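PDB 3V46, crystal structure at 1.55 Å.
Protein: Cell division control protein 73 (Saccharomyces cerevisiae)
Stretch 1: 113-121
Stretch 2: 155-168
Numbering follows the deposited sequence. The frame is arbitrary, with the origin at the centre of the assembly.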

# COMPACT_ATOMS: atom_id res chain seq x y z
N GLN A 113 6.01 7.13 11.30
CA GLN A 113 7.38 7.09 11.75
C GLN A 113 7.89 5.65 11.74
O GLN A 113 9.08 5.40 11.62
CB GLN A 113 7.52 7.68 13.15
CG GLN A 113 7.71 9.18 13.16
CD GLN A 113 8.03 9.71 14.54
OE1 GLN A 113 7.13 10.02 15.33
NE2 GLN A 113 9.32 9.83 14.84
N ARG A 114 6.97 4.69 11.86
CA ARG A 114 7.39 3.30 11.97
C ARG A 114 6.83 2.37 10.90
O ARG A 114 7.30 1.24 10.78
CB ARG A 114 7.07 2.77 13.37
CG ARG A 114 5.60 2.75 13.71
CD ARG A 114 5.42 2.34 15.17
NE ARG A 114 5.97 1.01 15.39
CZ ARG A 114 6.52 0.60 16.53
NH1 ARG A 114 6.62 1.41 17.58
NH2 ARG A 114 6.98 -0.64 16.62
N CYS A 115 5.85 2.84 10.12
CA CYS A 115 5.32 2.10 8.97
C CYS A 115 5.38 3.02 7.77
O CYS A 115 5.04 4.20 7.85
CB CYS A 115 3.85 1.66 9.16
SG CYS A 115 3.46 0.56 10.58
N LYS A 116 5.80 2.48 6.63
CA LYS A 116 5.88 3.25 5.40
C LYS A 116 4.49 3.55 4.86
O LYS A 116 3.68 2.65 4.67
CB LYS A 116 6.69 2.46 4.38
CG LYS A 116 6.72 3.08 3.02
CD LYS A 116 7.79 4.12 2.95
CE LYS A 116 7.90 4.69 1.55
NZ LYS A 116 8.88 5.79 1.52
N GLY A 117 4.21 4.82 4.63
CA GLY A 117 2.95 5.25 4.07
C GLY A 117 3.06 5.74 2.63
O GLY A 117 4.08 6.31 2.23
N TYR A 118 1.99 5.51 1.87
CA TYR A 118 1.87 5.95 0.49
C TYR A 118 0.53 6.64 0.30
O TYR A 118 -0.46 6.26 0.93
CB TYR A 118 1.94 4.77 -0.49
CG TYR A 118 3.26 4.05 -0.50
CD1 TYR A 118 3.50 2.98 0.35
CD2 TYR A 118 4.28 4.45 -1.35
CE1 TYR A 118 4.69 2.33 0.35
CE2 TYR A 118 5.50 3.78 -1.36
CZ TYR A 118 5.68 2.72 -0.51
OH TYR A 118 6.88 2.05 -0.49
N TYR A 119 0.51 7.65 -0.56
CA TYR A 119 -0.71 8.30 -0.97
C TYR A 119 -0.69 8.41 -2.50
O TYR A 119 0.09 9.17 -3.06
CB TYR A 119 -0.85 9.70 -0.35
CG TYR A 119 -2.10 10.42 -0.80
CD1 TYR A 119 -3.34 10.09 -0.26
CD2 TYR A 119 -2.05 11.42 -1.75
CE1 TYR A 119 -4.49 10.73 -0.66
CE2 TYR A 119 -3.19 12.08 -2.15
CZ TYR A 119 -4.41 11.73 -1.61
OH TYR A 119 -5.55 12.38 -2.00
N PHE A 120 -1.53 7.63 -3.16
CA PHE A 120 -1.61 7.63 -4.62
C PHE A 120 -2.75 8.53 -5.06
O PHE A 120 -3.84 8.53 -4.47
CB PHE A 120 -1.87 6.21 -5.15
CG PHE A 120 -0.64 5.33 -5.17
CD1 PHE A 120 -0.21 4.69 -4.02
CD2 PHE A 120 0.05 5.13 -6.36
CE1 PHE A 120 0.91 3.87 -4.06
CE2 PHE A 120 1.16 4.30 -6.40
CZ PHE A 120 1.59 3.68 -5.25
N HIS A 121 -2.50 9.31 -6.11
CA HIS A 121 -3.53 10.18 -6.66
C HIS A 121 -3.24 10.48 -8.13
O HIS A 121 -2.16 10.20 -8.63
CB HIS A 121 -3.60 11.48 -5.87
CG HIS A 121 -2.37 12.32 -6.00
ND1 HIS A 121 -2.33 13.45 -6.79
CD2 HIS A 121 -1.14 12.19 -5.45
CE1 HIS A 121 -1.12 13.98 -6.71
NE2 HIS A 121 -0.38 13.24 -5.91
N TYR A 155 9.35 1.70 -9.56
CA TYR A 155 9.76 2.57 -8.47
C TYR A 155 9.08 2.19 -7.17
O TYR A 155 9.69 2.22 -6.10
CB TYR A 155 9.46 4.03 -8.80
CG TYR A 155 9.73 4.90 -7.61
CD1 TYR A 155 11.02 5.27 -7.27
CD2 TYR A 155 8.69 5.30 -6.79
CE1 TYR A 155 11.26 6.04 -6.16
CE2 TYR A 155 8.92 6.06 -5.68
CZ TYR A 155 10.21 6.43 -5.36
OH TYR A 155 10.44 7.20 -4.24
N PHE A 156 7.81 1.81 -7.24
CA PHE A 156 7.12 1.41 -6.03
C PHE A 156 7.80 0.20 -5.41
O PHE A 156 8.05 0.17 -4.22
CB PHE A 156 5.65 1.08 -6.27
CG PHE A 156 5.00 0.47 -5.08
CD1 PHE A 156 4.54 1.28 -4.05
CD2 PHE A 156 4.92 -0.92 -4.93
CE1 PHE A 156 3.98 0.74 -2.93
CE2 PHE A 156 4.35 -1.47 -3.80
CZ PHE A 156 3.87 -0.63 -2.79
N TRP A 157 8.07 -0.81 -6.23
CA TRP A 157 8.69 -2.01 -5.69
C TRP A 157 10.07 -1.72 -5.13
O TRP A 157 10.46 -2.32 -4.12
CB TRP A 157 8.76 -3.12 -6.73
CG TRP A 157 7.48 -3.86 -6.95
CD1 TRP A 157 6.79 -3.96 -8.12
CD2 TRP A 157 6.75 -4.63 -5.99
NE1 TRP A 157 5.68 -4.76 -7.95
CE2 TRP A 157 5.64 -5.19 -6.66
CE3 TRP A 157 6.94 -4.92 -4.64
CZ2 TRP A 157 4.71 -6.00 -6.01
CZ3 TRP A 157 6.02 -5.74 -4.00
CH2 TRP A 157 4.92 -6.27 -4.69
N HIS A 158 10.83 -0.83 -5.78
CA HIS A 158 12.14 -0.43 -5.28
C HIS A 158 12.01 0.26 -3.92
O HIS A 158 12.78 -0.00 -3.00
CB HIS A 158 12.84 0.47 -6.31
CG HIS A 158 14.05 1.19 -5.80
ND1 HIS A 158 15.32 0.66 -5.87
CD2 HIS A 158 14.18 2.41 -5.22
CE1 HIS A 158 16.18 1.52 -5.35
NE2 HIS A 158 15.52 2.59 -4.95
N SER A 159 11.00 1.13 -3.80
CA SER A 159 10.71 1.86 -2.57
C SER A 159 10.39 0.88 -1.45
O SER A 159 10.87 1.00 -0.33
CB SER A 159 9.54 2.82 -2.78
OG SER A 159 9.13 3.42 -1.57
N LEU A 160 9.57 -0.11 -1.77
CA LEU A 160 9.17 -1.09 -0.77
C LEU A 160 10.34 -2.03 -0.41
O LEU A 160 10.51 -2.39 0.74
CB LEU A 160 7.96 -1.88 -1.27
CG LEU A 160 7.34 -2.83 -0.26
CD1 LEU A 160 6.96 -2.11 1.03
CD2 LEU A 160 6.13 -3.51 -0.87
N GLU A 161 11.15 -2.39 -1.40
CA GLU A 161 12.32 -3.23 -1.16
C GLU A 161 13.24 -2.57 -0.14
O GLU A 161 13.72 -3.22 0.79
CB GLU A 161 13.08 -3.46 -2.47
CG GLU A 161 14.28 -4.35 -2.36
CD GLU A 161 14.99 -4.50 -3.68
OE1 GLU A 161 15.24 -3.47 -4.34
OE2 GLU A 161 15.27 -5.65 -4.07
N LYS A 162 13.48 -1.28 -0.31
CA LYS A 162 14.33 -0.50 0.58
C LYS A 162 13.76 -0.51 1.99
O LYS A 162 14.49 -0.65 2.98
CB LYS A 162 14.40 0.93 0.04
CG LYS A 162 15.24 1.90 0.86
CD LYS A 162 15.28 3.27 0.19
CE LYS A 162 15.52 3.15 -1.32
NZ LYS A 162 15.49 4.48 -2.01
N GLU A 163 12.44 -0.37 2.08
CA GLU A 163 11.79 -0.35 3.37
C GLU A 163 11.94 -1.71 4.04
O GLU A 163 12.25 -1.78 5.23
CB GLU A 163 10.32 0.06 3.23
CG GLU A 163 9.53 0.07 4.53
CD GLU A 163 10.00 1.13 5.52
OE1 GLU A 163 10.79 2.02 5.13
OE2 GLU A 163 9.58 1.07 6.70
N LEU A 164 11.74 -2.80 3.29
CA LEU A 164 11.87 -4.14 3.86
C LEU A 164 13.28 -4.39 4.40
O LEU A 164 13.46 -4.92 5.49
CB LEU A 164 11.51 -5.21 2.84
CG LEU A 164 10.05 -5.24 2.42
CD1 LEU A 164 9.85 -6.24 1.31
CD2 LEU A 164 9.18 -5.58 3.61
N ILE A 165 14.28 -4.00 3.62
CA ILE A 165 15.66 -4.19 4.04
C ILE A 165 15.92 -3.42 5.33
O ILE A 165 16.57 -3.92 6.25
CB ILE A 165 16.63 -3.79 2.92
CG1 ILE A 165 16.59 -4.86 1.82
CG2 ILE A 165 18.07 -3.64 3.44
CD1 ILE A 165 17.22 -4.42 0.52
N SER A 166 15.36 -2.22 5.44
CA SER A 166 15.55 -1.41 6.64
C SER A 166 14.83 -2.02 7.85
O SER A 166 15.29 -1.84 8.98
CB SER A 166 15.10 0.04 6.41
OG SER A 166 13.69 0.17 6.46
N ARG A 167 13.74 -2.74 7.61
CA ARG A 167 12.99 -3.38 8.69
C ARG A 167 13.54 -4.78 9.00
O ARG A 167 12.98 -5.51 9.82
CB ARG A 167 11.49 -3.50 8.36
CG ARG A 167 10.78 -2.21 7.98
CD ARG A 167 10.13 -1.49 9.17
NE ARG A 167 9.43 -2.39 10.09
CZ ARG A 167 8.11 -2.55 10.15
NH1 ARG A 167 7.31 -1.87 9.34
NH2 ARG A 167 7.59 -3.39 11.04
N GLY A 168 14.61 -5.16 8.31
CA GLY A 168 15.36 -6.36 8.67
C GLY A 168 15.12 -7.59 7.83
O GLY A 168 15.72 -8.64 8.08
O HOH W 1 7.31 -0.11 7.03

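A strand packs nearly antiparallel against a helix through a small, mixed contact: aromatic rings at one end, a hydroxyl pair in the middle, and a water-linked polar cluster at the other end. The strand runs through His-121 and continues later in the chain, and the helix spans 155-166 within this stretch. Their axes come within 10.5 Å and run at 163° to each other. The chain directions therefore oppose, so Phe-120 and Tyr-118 lie by Phe-156, while Arg-114 lies by Arg-167. The two stretches bury 386 Å² between them, both sides summed.

In the first stretch, Lys-116, Tyr-118 and Phe-120 point toward the helix. Gly-117, Tyr-119 and His-121 make no contact with it. This is the alternation expected of an extended strand. On the helix, the contacting residues are Phe-156, Ser-159, Leu-160 and Glu-163; Arg-167, just after its last residue, adds to the same side. Phe-156, Ser-159, Glu-163 and Arg-167 are spaced three or four positions apart, about one helical turn, and Leu-160 borders Ser-159.

Tyr-118 gives the largest area to the contact. The edge of the Phe-156 ring meets one face of the Tyr-118 ring, with centroids 4.9 Å apart and planes at 53°. The nearest atoms are Tyr-118 CZ and Phe-156 CE1, at 3.6 Å. Such a tilt brings the slightly positive ring hydrogens of one ring to the electron-rich face of the other. Phe-120 extends the apolar patch, with its CZ 4.0 Å from Phe-156 CD1.

The hydroxyl of Tyr-118 reaches past this patch. Tyr-118 OH forms a hydrogen bond with Ser-159 OG at 2.8 Å, and either group could be the donor. The bond satisfies polar atoms on two buried residues. Ser-159 OG also bonds elsewhere in the structure.

Lys-116 meets the helix with the aliphatic part of its side chain. Lys-116 CB lies 3.7 Å from Glu-163 CG, and Lys-116 CE lies 3.6 Å from Ser-159 OG. The charged ends do not pair: Lys-116 NZ is hydrogen-bonded elsewhere in the structure.

Water 1 joins the backbone of Lys-116 to two residues of the second stretch. The O of water 1 accepts from Lys-116 N at 3.0 Å and from Arg-167 NH1 at 2.9 Å. The O of water 1 donates to Glu-163 OE2 at 2.6 Å. Thus an amide, a guanidinium and a carboxylate share one water. Arg-167 NH1 also lies 3.4 Å from Arg-114 O, but the angle is poor and the carbonyl sits over a face of the guanidinium, so this is not a hydrogen bond.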